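Local atomic coordinates of succinylglutamate desuccinylase/aspartoacylase (Shewanella frigidimarina, PDB entry 3LWU), a protein that binds zinc and is probably a hydrolase of the succinylglutamate desuccinylase/aspartoacylase family, acting on ester bonds. Residues H63-Q68 with L191-P195; V67-V72 with R268-A274; P195-H200 with I364-A368. All coordinates share one frame; numbering follows the deposited sequence.

Interaction 1: H63-Q68 with L191-P195; sequences HGAEVQ and LHTGP. With ZN (zinc ion), chain C.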
loop_
_atom_site.group_PDB
_atom_site.type_symbol
_atom_site.label_atom_id
_atom_site.label_comp_id
_atom_site.label_asym_id
_atom_site.label_seq_id
_atom_site.Cartn_x
_atom_site.Cartn_y
_atom_site.Cartn_z
ATOM N N HIS A 63 16.525 -0.799 5.971
ATOM C CA HIS A 63 15.244 -1.462 5.712
ATOM C C HIS A 63 14.381 -1.071 6.873
ATOM O O HIS A 63 14.699 -1.390 7.997
ATOM C CB HIS A 63 15.440 -3.001 5.630
ATOM C CG HIS A 63 15.979 -3.465 4.311
ATOM N ND1 HIS A 63 16.905 -4.477 4.187
ATOM C CD2 HIS A 63 15.773 -2.997 3.056
ATOM C CE1 HIS A 63 17.207 -4.655 2.913
ATOM N NE2 HIS A 63 16.539 -3.760 2.202
ATOM N N GLY A 64 13.266 -0.382 6.637
ATOM C CA GLY A 64 12.586 0.326 7.711
ATOM C C GLY A 64 11.884 -0.504 8.764
ATOM O O GLY A 64 11.625 -0.002 9.846
ATOM N N ALA A 65 11.556 -1.755 8.437
ATOM C CA ALA A 65 10.946 -2.684 9.383
ATOM C C ALA A 65 11.966 -3.290 10.320
ATOM O O ALA A 65 11.628 -3.884 11.344
ATOM C CB ALA A 65 10.216 -3.858 8.603
ATOM N N GLU A 66 13.231 -3.171 9.947
ATOM C CA GLU A 66 14.305 -3.856 10.635
ATOM C C GLU A 66 14.844 -2.981 11.755
ATOM O O GLU A 66 15.955 -2.442 11.655
ATOM C CB GLU A 66 15.358 -4.257 9.608
ATOM C CG GLU A 66 14.795 -5.225 8.572
ATOM C CD GLU A 66 15.757 -5.639 7.472
ATOM O OE1 GLU A 66 16.955 -5.337 7.598
ATOM O OE2 GLU A 66 15.296 -6.230 6.427
ATOM N N VAL A 67 14.021 -2.835 12.807
ATOM C CA VAL A 67 14.251 -1.834 13.838
ATOM C C VAL A 67 15.199 -2.272 14.955
ATOM O O VAL A 67 15.709 -1.389 15.665
ATOM C CB VAL A 67 12.923 -1.254 14.443
ATOM C CG1 VAL A 67 12.153 -0.437 13.371
ATOM C CG2 VAL A 67 12.035 -2.360 15.077
ATOM N N GLN A 68 15.511 -3.581 15.083
ATOM C CA GLN A 68 16.311 -4.070 16.249
ATOM C C GLN A 68 17.702 -3.448 16.301
ATOM O O GLN A 68 18.231 -3.223 17.394
ATOM C CB GLN A 68 16.378 -5.610 16.293
ATOM C CG GLN A 68 17.259 -6.273 17.389
ATOM C CD GLN A 68 16.741 -6.140 18.811
ATOM O OE1 GLN A 68 15.914 -5.246 19.153
ATOM N NE2 GLN A 68 17.232 -7.023 19.672
ATOM N N LEU A 191 23.710 -2.988 10.128
ATOM C CA LEU A 191 22.827 -3.771 10.977
ATOM C C LEU A 191 21.413 -3.893 10.421
ATOM O O LEU A 191 20.694 -2.901 10.273
ATOM C CB LEU A 191 22.741 -3.132 12.359
ATOM C CG LEU A 191 24.027 -2.816 13.120
ATOM C CD1 LEU A 191 23.702 -2.408 14.499
ATOM C CD2 LEU A 191 25.026 -4.010 13.149
ATOM N N HIS A 192 21.039 -5.137 10.144
ATOM C CA HIS A 192 19.775 -5.511 9.565
ATOM C C HIS A 192 19.064 -6.544 10.455
ATOM O O HIS A 192 19.569 -6.939 11.488
ATOM C CB HIS A 192 20.019 -6.121 8.189
ATOM C CG HIS A 192 20.388 -5.128 7.128
ATOM N ND1 HIS A 192 19.551 -4.822 6.081
ATOM C CD2 HIS A 192 21.528 -4.419 6.918
ATOM C CE1 HIS A 192 20.167 -3.987 5.262
ATOM N NE2 HIS A 192 21.355 -3.702 5.761
ATOM N N THR A 193 17.834 -6.910 10.087
ATOM C CA THR A 193 17.176 -8.097 10.636
ATOM C C THR A 193 16.603 -8.888 9.469
ATOM O O THR A 193 16.421 -8.361 8.382
ATOM C CB THR A 193 16.003 -7.783 11.607
ATOM O OG1 THR A 193 14.824 -7.494 10.840
ATOM C CG2 THR A 193 16.320 -6.616 12.577
ATOM N N GLY A 194 16.269 -10.142 9.713
ATOM C CA GLY A 194 15.507 -10.921 8.752
ATOM C C GLY A 194 14.051 -10.722 9.071
ATOM O O GLY A 194 13.709 -9.850 9.861
ATOM N N PRO A 195 13.179 -11.510 8.449
ATOM C CA PRO A 195 11.731 -11.372 8.724
ATOM C C PRO A 195 11.341 -12.089 10.012
ATOM O O PRO A 195 11.347 -11.443 11.043
ATOM C CB PRO A 195 11.071 -11.917 7.451
ATOM C CG PRO A 195 12.082 -12.805 6.872
ATOM C CD PRO A 195 13.427 -12.221 7.188
HETATM ZN ZN ZN C . 17.699 -5.646 5.705
HETATM O O HOH W 1 18.643 -2.796 12.015
#
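E66 and T193 come closest across the contact, their CA atoms 5.1 Å apart, where the loop containing a type I turn from H63 to E66 reaches the strand that carries H192. Between them the two segments supply the three protein side chains that bind the zinc ion: H63 and E66 from the loop, H192 from the strand. Both histidines use ND1, and H63 ND1 and H192 ND1 each stand 2.1 Å from the zinc. The rings meet obliquely, planes 75° apart, and each turns ND1 to the metal. E66 approaches with its carboxylate, CG lying anti to the carbonyl carbon (chi1 -62°) and the chain running extended from there. Its grip is lopsided: E66 OE1 is 2.1 Å from the zinc and E66 OE2 2.6 Å. E66 OE1 also accepts from the backbone N of T193 at 3.1 Å, a bond that arrives from above the carboxylate plane and ties the carboxylate to the strand. Further back, CG of E66 passes OG1 of T193 at 3.2 Å, while that hydroxyl donates to the carbonyl of G194. A water donates to both E66 O and L191 O, bridging the two backbones. In the second shell, N119 accepts from NE2 of H63, and D190 is weakly bonded to NE2 of H192. The HxxE pair followed by a distant histidine is the zinc-binding pattern of M14-type metallopeptidases and their aspartoacylase relatives. An unidentified ligand hydrogen-bonds E66 OE2 and T193 O, consistent with a pocket beside the metal. With both imidazoles holding zinc through ND1, their NE2 atoms are left to the second shell, where N119, and more weakly D190, would probably add to the zinc's hold on the ring orientations.

Interaction 2: V67-V72 with R268-A274; sequences VQGNAV and RIDLADA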
loop_
_atom_site.group_PDB
_atom_site.type_symbol
_atom_site.label_atom_id
_atom_site.label_comp_id
_atom_site.label_asym_id
_atom_site.label_seq_id
_atom_site.Cartn_x
_atom_site.Cartn_y
_atom_site.Cartn_z
ATOM N N VAL A 67 14.021 -2.835 12.807
ATOM C CA VAL A 67 14.251 -1.834 13.838
ATOM C C VAL A 67 15.199 -2.272 14.955
ATOM O O VAL A 67 15.709 -1.389 15.665
ATOM C CB VAL A 67 12.923 -1.254 14.443
ATOM C CG1 VAL A 67 12.153 -0.437 13.371
ATOM C CG2 VAL A 67 12.035 -2.360 15.077
ATOM N N GLN A 68 15.511 -3.581 15.083
ATOM C CA GLN A 68 16.311 -4.070 16.249
ATOM C C GLN A 68 17.702 -3.448 16.301
ATOM O O GLN A 68 18.231 -3.223 17.394
ATOM C CB GLN A 68 16.378 -5.610 16.293
ATOM C CG GLN A 68 17.259 -6.273 17.389
ATOM C CD GLN A 68 16.741 -6.140 18.811
ATOM O OE1 GLN A 68 15.914 -5.246 19.153
ATOM N NE2 GLN A 68 17.232 -7.023 19.672
ATOM N N GLY A 69 18.271 -3.135 15.138
ATOM C CA GLY A 69 19.576 -2.450 15.080
ATOM C C GLY A 69 19.676 -1.154 15.872
ATOM O O GLY A 69 20.762 -0.784 16.329
ATOM N N ASN A 70 18.556 -0.440 16.008
ATOM C CA ASN A 70 18.512 0.745 16.841
ATOM C C ASN A 70 18.728 0.423 18.326
ATOM O O ASN A 70 19.372 1.201 19.028
ATOM C CB ASN A 70 17.174 1.489 16.654
ATOM C CG ASN A 70 16.989 1.935 15.221
ATOM O OD1 ASN A 70 17.848 2.672 14.691
ATOM N ND2 ASN A 70 15.951 1.385 14.532
ATOM N N ALA A 71 18.135 -0.676 18.803
ATOM C CA ALA A 71 18.323 -1.146 20.167
ATOM C C ALA A 71 19.794 -1.602 20.354
ATOM O O ALA A 71 20.384 -1.362 21.390
ATOM C CB ALA A 71 17.359 -2.301 20.487
ATOM N N VAL A 72 20.369 -2.222 19.342
ATOM C CA VAL A 72 21.793 -2.607 19.382
ATOM C C VAL A 72 22.715 -1.374 19.511
ATOM O O VAL A 72 23.623 -1.322 20.374
ATOM C CB VAL A 72 22.168 -3.510 18.206
ATOM C CG1 VAL A 72 23.720 -3.833 18.175
ATOM C CG2 VAL A 72 21.326 -4.784 18.289
ATOM N N ARG A 268 10.525 -5.736 15.691
ATOM C CA ARG A 268 10.751 -6.168 17.053
ATOM C C ARG A 268 11.888 -5.359 17.667
ATOM O O ARG A 268 12.906 -5.141 17.018
ATOM C CB ARG A 268 11.128 -7.653 17.033
ATOM C CG ARG A 268 11.601 -8.241 18.360
ATOM C CD ARG A 268 12.298 -9.574 18.053
ATOM N NE ARG A 268 12.758 -10.291 19.234
ATOM C CZ ARG A 268 14.028 -10.514 19.569
ATOM N NH1 ARG A 268 15.041 -10.049 18.843
ATOM N NH2 ARG A 268 14.281 -11.213 20.664
ATOM N N ILE A 269 11.699 -4.961 18.920
ATOM C CA ILE A 269 12.713 -4.338 19.751
ATOM C C ILE A 269 12.799 -5.215 20.993
ATOM O O ILE A 269 11.791 -5.481 21.639
ATOM C CB ILE A 269 12.283 -2.934 20.173
ATOM C CG1 ILE A 269 12.314 -1.969 18.987
ATOM C CG2 ILE A 269 13.105 -2.438 21.322
ATOM C CD1 ILE A 269 13.630 -1.723 18.361
ATOM N N ASP A 270 14.000 -5.698 21.305
ATOM C CA ASP A 270 14.247 -6.464 22.506
ATOM C C ASP A 270 15.616 -6.044 23.068
ATOM O O ASP A 270 16.669 -6.368 22.508
ATOM C CB ASP A 270 14.196 -7.961 22.196
ATOM C CG ASP A 270 14.343 -8.825 23.468
ATOM O OD1 ASP A 270 15.210 -8.583 24.296
ATOM O OD2 ASP A 270 13.535 -9.724 23.668
ATOM N N LEU A 271 15.588 -5.309 24.170
ATOM C CA LEU A 271 16.781 -4.656 24.668
ATOM C C LEU A 271 17.764 -5.688 25.224
ATOM O O LEU A 271 18.978 -5.547 25.033
ATOM C CB LEU A 271 16.426 -3.572 25.730
ATOM C CG LEU A 271 16.268 -2.148 25.171
ATOM C CD1 LEU A 271 17.568 -1.599 24.551
ATOM C CD2 LEU A 271 15.204 -2.080 24.116
ATOM N N ALA A 272 17.235 -6.726 25.873
ATOM C CA ALA A 272 18.079 -7.761 26.430
ATOM C C ALA A 272 18.807 -8.485 25.302
ATOM O O ALA A 272 19.996 -8.715 25.378
ATOM C CB ALA A 272 17.281 -8.743 27.328
ATOM N N ASP A 273 18.108 -8.804 24.237
ATOM C CA ASP A 273 18.729 -9.506 23.132
ATOM C C ASP A 273 19.735 -8.559 22.435
ATOM O O ASP A 273 20.817 -8.973 22.002
ATOM C CB ASP A 273 17.626 -9.974 22.182
ATOM C CG ASP A 273 18.046 -11.119 21.293
ATOM O OD1 ASP A 273 18.978 -11.889 21.669
ATOM O OD2 ASP A 273 17.409 -11.252 20.218
ATOM N N ALA A 274 19.417 -7.271 22.405
ATOM C CA ALA A 274 20.278 -6.287 21.780
ATOM C C ALA A 274 21.598 -6.129 22.532
ATOM O O ALA A 274 22.639 -5.892 21.924
ATOM C CB ALA A 274 19.545 -4.934 21.644
HETATM O O HOH W 2 13.440 -5.691 14.420
HETATM O O HOH W 3 18.630 -9.232 18.371
#
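CG of Q68 swings anti to its own nitrogen (chi1 176°) and the chain then bends at chi2 (70°), which carries the amide across to the backbone of D270. The arrangement joins the first turns of two helices, 68-80 and 271-287, and D270 is the N-cap of the second, its OD1 accepting from D273 N at 2.9 Å. Against this cap the Q68 amide pairs in both directions: OE1 takes the N-H of D270 at 2.9 Å, nearly straight at 166°, while NE2 donates to D270 O at 3.0 Å. That carbonyl also accepts from A274 N, so the same oxygen serves the crossing bond and the helix. With an alanine here, D270 N is likely to lose this acceptor and D270 O one of its two donors, and a gap would open beside A274.

Apolar groups complete the contact. CD1 of I269 reaches CG2 of V67 at 3.7 Å, the two side chains crossing at about a right angle. Deeper along the helices the methyl of A274 sits against A71, CB to CB 3.6 Å, and CG2 of V72 covers it too; small residues here let the backbones come within 4.6 Å, measured from V72 CA to A274 CA. L320, I321 and Y352 of a second subunit pack over V67, I269 and L271, and E322 of that subunit accepts from L271 N, placing the contact at a subunit interface.

R268 stretches out alongside the cap, one face of its guanidinium covered by CB of D270. Its salt-bridge network takes in D273 and, by charge alone, D270, whose oxygen lies well out of the guanidinium plane. R268 NH1 and NH2 both end on D273 OD2, which NH1 meets on the anti lone pair at 3.0 Å.

Interaction 3: P195-H200 with I364-A368; sequences PKSCKH and ILHFA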
loop_
_atom_site.group_PDB
_atom_site.type_symbol
_atom_site.label_atom_id
_atom_site.label_comp_id
_atom_site.label_asym_id
_atom_site.label_seq_id
_atom_site.Cartn_x
_atom_site.Cartn_y
_atom_site.Cartn_z
ATOM N N PRO A 195 13.179 -11.510 8.449
ATOM C CA PRO A 195 11.731 -11.372 8.724
ATOM C C PRO A 195 11.341 -12.089 10.012
ATOM O O PRO A 195 11.347 -11.443 11.043
ATOM C CB PRO A 195 11.071 -11.917 7.451
ATOM C CG PRO A 195 12.082 -12.805 6.872
ATOM C CD PRO A 195 13.427 -12.221 7.188
ATOM N N LYS A 196 10.990 -13.364 9.962
ATOM C CA LYS A 196 10.981 -14.217 11.147
ATOM C C LYS A 196 12.236 -15.010 10.996
ATOM O O LYS A 196 12.371 -15.819 10.073
ATOM C CB LYS A 196 9.773 -15.142 11.185
ATOM C CG LYS A 196 8.448 -14.393 11.140
ATOM C CD LYS A 196 8.223 -13.565 12.425
ATOM C CE LYS A 196 6.763 -13.016 12.547
ATOM N NZ LYS A 196 5.702 -14.103 12.447
ATOM N N SER A 197 13.199 -14.717 11.854
ATOM C CA SER A 197 14.576 -15.051 11.542
ATOM C C SER A 197 15.428 -15.252 12.761
ATOM O O SER A 197 15.176 -14.640 13.793
ATOM C CB SER A 197 15.174 -13.922 10.693
ATOM O OG SER A 197 16.525 -14.173 10.387
ATOM N N CYS A 198 16.436 -16.112 12.639
ATOM C CA CYS A 198 17.436 -16.282 13.684
ATOM C C CYS A 198 18.613 -15.333 13.364
ATOM O O CYS A 198 18.595 -14.642 12.310
ATOM C CB CYS A 198 17.915 -17.745 13.738
ATOM S SG CYS A 198 18.974 -18.270 12.330
ATOM N N LYS A 199 19.627 -15.299 14.223
ATOM C CA LYS A 199 20.732 -14.382 14.022
ATOM C C LYS A 199 21.663 -14.987 13.010
ATOM O O LYS A 199 22.010 -16.158 13.118
ATOM C CB LYS A 199 21.484 -14.101 15.318
ATOM C CG LYS A 199 20.670 -13.349 16.378
ATOM C CD LYS A 199 21.466 -13.129 17.638
ATOM C CE LYS A 199 20.583 -12.682 18.781
ATOM N NZ LYS A 199 21.386 -12.223 19.929
ATOM N N HIS A 200 22.054 -14.202 12.012
ATOM C CA HIS A 200 23.047 -14.654 11.064
ATOM C C HIS A 200 23.912 -13.498 10.554
ATOM O O HIS A 200 23.602 -12.377 10.798
ATOM C CB HIS A 200 22.391 -15.480 9.927
ATOM C CG HIS A 200 21.313 -14.773 9.157
ATOM N ND1 HIS A 200 20.070 -14.491 9.683
ATOM C CD2 HIS A 200 21.270 -14.362 7.861
ATOM C CE1 HIS A 200 19.326 -13.888 8.771
ATOM N NE2 HIS A 200 20.022 -13.814 7.642
ATOM N N ILE A 364 16.974 -20.679 8.149
ATOM C CA ILE A 364 17.451 -19.428 8.761
ATOM C C ILE A 364 16.327 -18.449 9.040
ATOM O O ILE A 364 16.309 -17.822 10.091
ATOM C CB ILE A 364 18.560 -18.771 7.909
ATOM C CG1 ILE A 364 19.813 -19.628 7.977
ATOM C CG2 ILE A 364 18.872 -17.341 8.374
ATOM C CD1 ILE A 364 20.313 -19.853 9.444
ATOM N N LEU A 365 15.411 -18.305 8.083
ATOM C CA LEU A 365 14.320 -17.360 8.190
ATOM C C LEU A 365 13.135 -17.861 7.395
ATOM O O LEU A 365 13.272 -18.676 6.460
ATOM C CB LEU A 365 14.747 -15.948 7.706
ATOM C CG LEU A 365 15.284 -15.811 6.291
ATOM C CD1 LEU A 365 14.155 -15.503 5.264
ATOM C CD2 LEU A 365 16.391 -14.727 6.187
ATOM N N HIS A 366 11.961 -17.380 7.781
ATOM C CA HIS A 366 10.768 -17.623 6.990
ATOM C C HIS A 366 9.897 -16.387 6.823
ATOM O O HIS A 366 10.057 -15.389 7.512
ATOM C CB HIS A 366 9.959 -18.836 7.519
ATOM C CG HIS A 366 9.255 -18.629 8.823
ATOM N ND1 HIS A 366 8.077 -17.914 8.945
ATOM C CD2 HIS A 366 9.521 -19.125 10.061
ATOM C CE1 HIS A 366 7.667 -17.955 10.207
ATOM N NE2 HIS A 366 8.531 -18.676 10.910
ATOM N N PHE A 367 8.942 -16.507 5.912
ATOM C CA PHE A 367 8.003 -15.457 5.554
ATOM C C PHE A 367 7.141 -15.048 6.745
ATOM O O PHE A 367 6.732 -15.890 7.558
ATOM C CB PHE A 367 7.145 -16.019 4.412
ATOM C CG PHE A 367 6.305 -15.008 3.700
ATOM C CD1 PHE A 367 6.886 -13.968 2.998
ATOM C CD2 PHE A 367 4.949 -15.145 3.662
ATOM C CE1 PHE A 367 6.101 -13.045 2.333
ATOM C CE2 PHE A 367 4.181 -14.237 2.982
ATOM C CZ PHE A 367 4.765 -13.190 2.311
ATOM N N ALA A 368 6.882 -13.750 6.859
ATOM C CA ALA A 368 6.204 -13.168 8.027
ATOM C C ALA A 368 4.693 -13.305 8.002
ATOM O O ALA A 368 4.042 -12.934 8.941
ATOM C CB ALA A 368 6.538 -11.664 8.139
HETATM O O HOH W 4 5.194 -16.018 10.083
#
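The ring of H200 takes a methyl squarely on one face: CG2 of I364 lies 3.4 Å from the ring centroid and 13° off its normal, a close CH-pi contact reached with H200 CG between the backbone N and the carbonyl carbon (chi1 57°). At the edge, in the ring plane, sits C198 O, which accepts from H200 ND1; S197 OG donates to the same carbonyl. NE2 of H200 bonds an unidentified ligand. The ring of H366 is met by K196, whose CB stands over one face but displaced toward the rim, 3.8 Å from the ring centroid. A water joining K196 NZ to F367 O lies at the edge of this ring. Y323 stacks with H366, while ND1 of H366 donates to F367 O and would thereby limit the ring's rotation.

These side chains flank an antiparallel pairing of strand 196-204 with strand 362-366. K196 and H366 form a hydrogen-bonded pair, in which H366 N donates to K196 O at 2.8 Å and the return bond from K196 N is weak. S197 and L365 form the non-hydrogen-bonded pair, their CB atoms 3.6 Å apart. C198 N then donates to I364 O at 3.1 Å, almost straight at 170°. I364 and L365 both face K380 in a classic beta bulge. P195 rests its CG against CD1 of L365 at 3.8 Å.

Interaction 1 comes first along the chain and interaction 3 follows in series, their centres about 11 Å apart and P195 common to both: strand 187-194 brings H192 to the zinc, and the next strand, 196-204, pairs with strand 362-366. Interaction 2 starts from the same loop as interaction 1, sharing V67 and Q68, and lies about 10 Å from it; L191 packs on G69 and V72 between them. Interactions 2 and 3 alternate in sequence, with centres about 15 Å apart, and are tied by a salt bridge from K199 to D273. The metal loop is thus continuous with a helix anchored at 268-274, and all three contacts touch the second subunit.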